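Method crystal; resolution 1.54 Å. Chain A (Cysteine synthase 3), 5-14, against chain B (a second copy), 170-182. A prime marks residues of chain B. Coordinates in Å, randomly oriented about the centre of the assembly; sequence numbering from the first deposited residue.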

# COMPACT_ATOMS: atom_id res chain seq x y z
N THR A 5 -14.52 12.52 9.29
CA THR A 5 -14.45 12.97 7.91
C THR A 5 -13.40 12.11 7.22
O THR A 5 -12.21 12.23 7.52
CB THR A 5 -14.08 14.45 7.84
OG1 THR A 5 -15.12 15.23 8.45
CG2 THR A 5 -13.90 14.90 6.39
N ILE A 6 -13.86 11.29 6.28
CA ILE A 6 -12.90 10.42 5.54
C ILE A 6 -12.30 11.19 4.37
O ILE A 6 -12.53 12.39 4.20
CB ILE A 6 -13.44 9.02 5.17
CG1 ILE A 6 -14.59 9.06 4.18
CG2 ILE A 6 -13.83 8.26 6.41
CD1 ILE A 6 -14.96 7.71 3.64
N ASN A 7 -11.55 10.49 3.55
CA ASN A 7 -10.84 11.23 2.49
C ASN A 7 -11.80 11.86 1.49
O ASN A 7 -12.88 11.36 1.24
CB ASN A 7 -9.74 10.39 1.88
CG ASN A 7 -8.43 11.12 1.82
OD1 ASN A 7 -8.40 12.33 1.81
ND2 ASN A 7 -7.34 10.37 1.84
N THR A 8 -11.35 12.96 0.94
CA THR A 8 -12.11 13.68 -0.09
C THR A 8 -11.49 13.27 -1.40
O THR A 8 -10.39 12.75 -1.47
CB THR A 8 -11.87 15.18 0.03
OG1 THR A 8 -10.46 15.33 0.05
CG2 THR A 8 -12.45 15.72 1.32
N PRO A 9 -12.11 13.44 -2.72
CA PRO A 9 -11.57 13.12 -4.06
C PRO A 9 -10.31 13.90 -4.37
O PRO A 9 -10.15 15.07 -4.00
CB PRO A 9 -12.71 13.52 -5.00
CG PRO A 9 -13.94 13.44 -4.17
CD PRO A 9 -13.50 13.91 -2.80
N ARG A 10 -9.41 13.25 -5.10
CA ARG A 10 -8.18 13.91 -5.53
C ARG A 10 -8.43 14.99 -6.58
O ARG A 10 -7.57 15.85 -6.77
CB ARG A 10 -7.19 12.86 -6.05
CG ARG A 10 -6.41 12.15 -4.93
CD ARG A 10 -5.58 13.15 -4.12
NE ARG A 10 -4.37 12.58 -3.54
CZ ARG A 10 -3.35 13.28 -3.04
NH1 ARG A 10 -3.39 14.61 -3.03
NH2 ARG A 10 -2.29 12.65 -2.54
N LYS A 11 -9.59 14.96 -7.24
CA LYS A 11 -9.97 15.88 -8.33
C LYS A 11 -8.84 16.01 -9.35
O LYS A 11 -8.36 17.09 -9.68
CB LYS A 11 -10.43 17.24 -7.80
CG LYS A 11 -11.01 18.14 -8.92
CD LYS A 11 -12.12 19.09 -8.46
CE LYS A 11 -13.35 18.97 -9.37
NZ LYS A 11 -13.31 19.85 -10.58
N ARG A 12 -8.44 14.85 -9.86
CA ARG A 12 -7.34 14.79 -10.81
C ARG A 12 -7.43 13.47 -11.54
O ARG A 12 -7.84 12.46 -10.96
CB ARG A 12 -6.00 14.90 -10.07
CG ARG A 12 -4.84 15.10 -10.98
CD ARG A 12 -3.58 15.34 -10.19
NE ARG A 12 -2.44 15.08 -11.05
CZ ARG A 12 -1.18 15.07 -10.66
NH1 ARG A 12 -0.87 15.32 -9.39
NH2 ARG A 12 -0.23 14.81 -11.54
N ILE A 13 -7.07 13.47 -12.82
CA ILE A 13 -6.80 12.25 -13.57
C ILE A 13 -5.28 12.19 -13.73
O ILE A 13 -4.68 13.03 -14.41
CB ILE A 13 -7.51 12.22 -14.93
CG1 ILE A 13 -9.02 12.37 -14.74
CG2 ILE A 13 -7.21 10.92 -15.66
CD1 ILE A 13 -9.66 11.16 -14.19
N TYR A 14 -4.66 11.22 -13.07
CA TYR A 14 -3.22 11.05 -13.16
C TYR A 14 -2.86 10.43 -14.50
O TYR A 14 -3.53 9.51 -14.97
CB TYR A 14 -2.74 10.17 -12.01
CG TYR A 14 -2.98 10.78 -10.65
CD1 TYR A 14 -4.20 10.64 -10.00
CD2 TYR A 14 -1.99 11.52 -10.03
CE1 TYR A 14 -4.42 11.22 -8.76
CE2 TYR A 14 -2.18 12.09 -8.78
CZ TYR A 14 -3.41 11.93 -8.15
OH TYR A 14 -3.63 12.50 -6.92
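Chain B (170-182) VYTANEIWEDTNG

Chain B presents the last turns of a helix, residues 170 to 179, to a stretch of chain A that is mostly loop, extended before Arg10 and after Lys11. The two run in the same general direction: Ile6 meets Tyr171′ near the start, Pro9 lies beside Glu175′ with their CA atoms 4.9 Å apart, Lys11 lies beside Asp179′ at 4.5 Å CA to CA, and Ile13 reaches Asp179′ and Thr180′. Contacts recur at Tyr171′, Glu175′, Glu178′ and Asp179′, the spacing expected when one side of a helix lies along a roughly parallel loop.

At the first contact Ile6 covers one face of the Tyr171′ ring. Its CD1 stands 3.7 Å from the ring centroid, only 5° off the normal, a CH-pi contact, and CG1 is 3.7 Å from CE2 of Tyr171′. A branched aliphatic chain suits a flat aromatic face, since neither asks for a polar partner.

Pro9 follows, with its CG 3.8 Å from CG of Glu175′ and 3.9 Å from ND2 of Asn174′. Proline has no amide hydrogen to satisfy, so its ring can pack on the methylene part of Glu175′ without leaving a donor unpaired. The carboxylate of that glutamate is occupied otherwise: water 1 donates to OE2 of Glu175′ (2.7 Å) and to O of Asn7 (2.8 Å), joining two acceptors that could not bond each other directly.

Asp179′ is the polar centre of the contact and has the largest area covered by the other stretch. Its OD1 accepts from N of Lys11 at 2.8 Å, but the angle at the hydrogen is 120° and the bond is weak. Its OD2 works through water. Water 2 accepts from N of Arg10 (2.9 Å) and donates to OD2 of Asp179′ (2.7 Å); water 3 donates to OD2 of Asp179′ (2.8 Å) and to O of Arg12 (2.7 Å). The carboxylate thus takes one weak direct bond and reaches a second amide and a carbonyl through water. Lys11, at positive phi, turns the loop here.

The side chain of Lys11 is less firmly held: NZ lies 4.6 Å from OE1 of Glu178′, opposite charges beyond salt-bridge range, while CE comes within 3.5 Å of that OE1.

Beyond it, CG1 of Ile13 approaches O of Asp179′ at 3.4 Å, and its CD1 lies 4.3 Å from CG2 of Thr180′. The hydroxyl OG1 of Thr180′ donates back to O of Ile176′ (2.8 Å), leaving its methyl for Ile13. Asn181′, with positive phi, then closes the helix in a Schellman motif.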

# COMPACT_ATOMS: atom_id res chain seq x y z
N VAL B 170 -20.96 5.27 -1.86
CA VAL B 170 -21.33 6.65 -2.15
C VAL B 170 -20.06 7.46 -2.38
O VAL B 170 -19.97 8.27 -3.31
CB VAL B 170 -22.20 7.23 -1.03
CG1 VAL B 170 -22.48 8.70 -1.28
CG2 VAL B 170 -23.50 6.45 -0.92
N TYR B 171 -19.04 7.21 -1.56
CA TYR B 171 -17.78 7.92 -1.71
C TYR B 171 -17.03 7.49 -2.96
O TYR B 171 -16.57 8.32 -3.74
CB TYR B 171 -16.92 7.71 -0.46
CG TYR B 171 -17.45 8.40 0.78
CD1 TYR B 171 -18.37 7.78 1.62
CD2 TYR B 171 -17.01 9.68 1.12
CE1 TYR B 171 -18.85 8.41 2.76
CE2 TYR B 171 -17.47 10.32 2.25
CZ TYR B 171 -18.39 9.68 3.06
OH TYR B 171 -18.85 10.33 4.19
N THR B 172 -16.92 6.17 -3.19
CA THR B 172 -16.25 5.68 -4.39
C THR B 172 -16.85 6.31 -5.63
O THR B 172 -16.14 6.83 -6.50
CB THR B 172 -16.35 4.15 -4.45
OG1 THR B 172 -16.10 3.59 -3.16
CG2 THR B 172 -15.35 3.58 -5.47
N ALA B 173 -18.18 6.29 -5.73
CA ALA B 173 -18.87 6.85 -6.89
C ALA B 173 -18.64 8.35 -7.00
O ALA B 173 -18.38 8.86 -8.09
CB ALA B 173 -20.36 6.54 -6.81
N ASN B 174 -18.75 9.07 -5.88
CA ASN B 174 -18.55 10.52 -5.93
C ASN B 174 -17.14 10.85 -6.40
O ASN B 174 -16.94 11.80 -7.17
CB ASN B 174 -18.80 11.16 -4.58
CG ASN B 174 -18.69 12.68 -4.64
OD1 ASN B 174 -19.40 13.31 -5.42
ND2 ASN B 174 -17.78 13.26 -3.86
N GLU B 175 -16.15 10.09 -5.93
CA GLU B 175 -14.78 10.30 -6.39
C GLU B 175 -14.67 10.11 -7.89
O GLU B 175 -14.00 10.90 -8.57
CB GLU B 175 -13.83 9.34 -5.66
CG GLU B 175 -13.71 9.64 -4.18
CD GLU B 175 -13.18 8.46 -3.38
OE1 GLU B 175 -12.38 7.68 -3.94
OE2 GLU B 175 -13.55 8.33 -2.20
N ILE B 176 -15.30 9.07 -8.44
CA ILE B 176 -15.28 8.88 -9.89
C ILE B 176 -15.99 10.04 -10.59
O ILE B 176 -15.51 10.56 -11.61
CB ILE B 176 -15.91 7.53 -10.27
CG1 ILE B 176 -15.05 6.39 -9.74
CG2 ILE B 176 -16.07 7.44 -11.80
CD1 ILE B 176 -15.78 5.07 -9.68
N TRP B 177 -17.14 10.44 -10.05
CA TRP B 177 -17.89 11.54 -10.65
C TRP B 177 -17.06 12.81 -10.69
O TRP B 177 -16.95 13.47 -11.73
CB TRP B 177 -19.19 11.77 -9.88
CG TRP B 177 -20.06 12.78 -10.56
CD1 TRP B 177 -20.33 14.04 -10.13
CD2 TRP B 177 -20.74 12.61 -11.80
NE1 TRP B 177 -21.17 14.68 -11.03
CE2 TRP B 177 -21.43 13.81 -12.06
CE3 TRP B 177 -20.86 11.55 -12.71
CZ2 TRP B 177 -22.22 13.98 -13.20
CZ3 TRP B 177 -21.63 11.73 -13.85
CH2 TRP B 177 -22.31 12.94 -14.08
N GLU B 178 -16.44 13.17 -9.56
CA GLU B 178 -15.67 14.40 -9.50
C GLU B 178 -14.39 14.31 -10.33
O GLU B 178 -14.06 15.23 -11.08
CB GLU B 178 -15.33 14.73 -8.04
CG GLU B 178 -16.52 15.18 -7.19
CD GLU B 178 -16.98 16.58 -7.52
OE1 GLU B 178 -16.13 17.42 -7.90
OE2 GLU B 178 -18.19 16.86 -7.37
N ASP B 179 -13.65 13.20 -10.20
CA ASP B 179 -12.37 13.09 -10.90
C ASP B 179 -12.55 13.12 -12.42
O ASP B 179 -11.71 13.68 -13.13
CB ASP B 179 -11.63 11.82 -10.46
CG ASP B 179 -11.11 11.91 -9.03
OD1 ASP B 179 -11.13 13.01 -8.44
OD2 ASP B 179 -10.67 10.87 -8.51
N THR B 180 -13.63 12.52 -12.94
CA THR B 180 -13.86 12.53 -14.38
C THR B 180 -14.69 13.71 -14.84
O THR B 180 -15.01 13.79 -16.03
CB THR B 180 -14.54 11.23 -14.87
OG1 THR B 180 -15.88 11.15 -14.35
CG2 THR B 180 -13.74 9.99 -14.46
N ASN B 181 -15.02 14.65 -13.95
CA ASN B 181 -15.87 15.81 -14.32
C ASN B 181 -17.15 15.32 -15.00
O ASN B 181 -17.56 15.93 -15.97
CB ASN B 181 -15.14 16.86 -15.16
CG ASN B 181 -13.80 17.23 -14.57
OD1 ASN B 181 -12.79 17.19 -15.25
ND2 ASN B 181 -13.79 17.61 -13.31
N GLY B 182 -17.73 14.25 -14.50
CA GLY B 182 -18.96 13.73 -15.06
C GLY B 182 -18.82 13.00 -16.38
O GLY B 182 -19.85 12.65 -16.97
O HOH W 1 -14.18 10.79 -1.20
O HOH W 2 -10.27 10.55 -5.82
O HOH W 3 -7.87 10.75 -8.90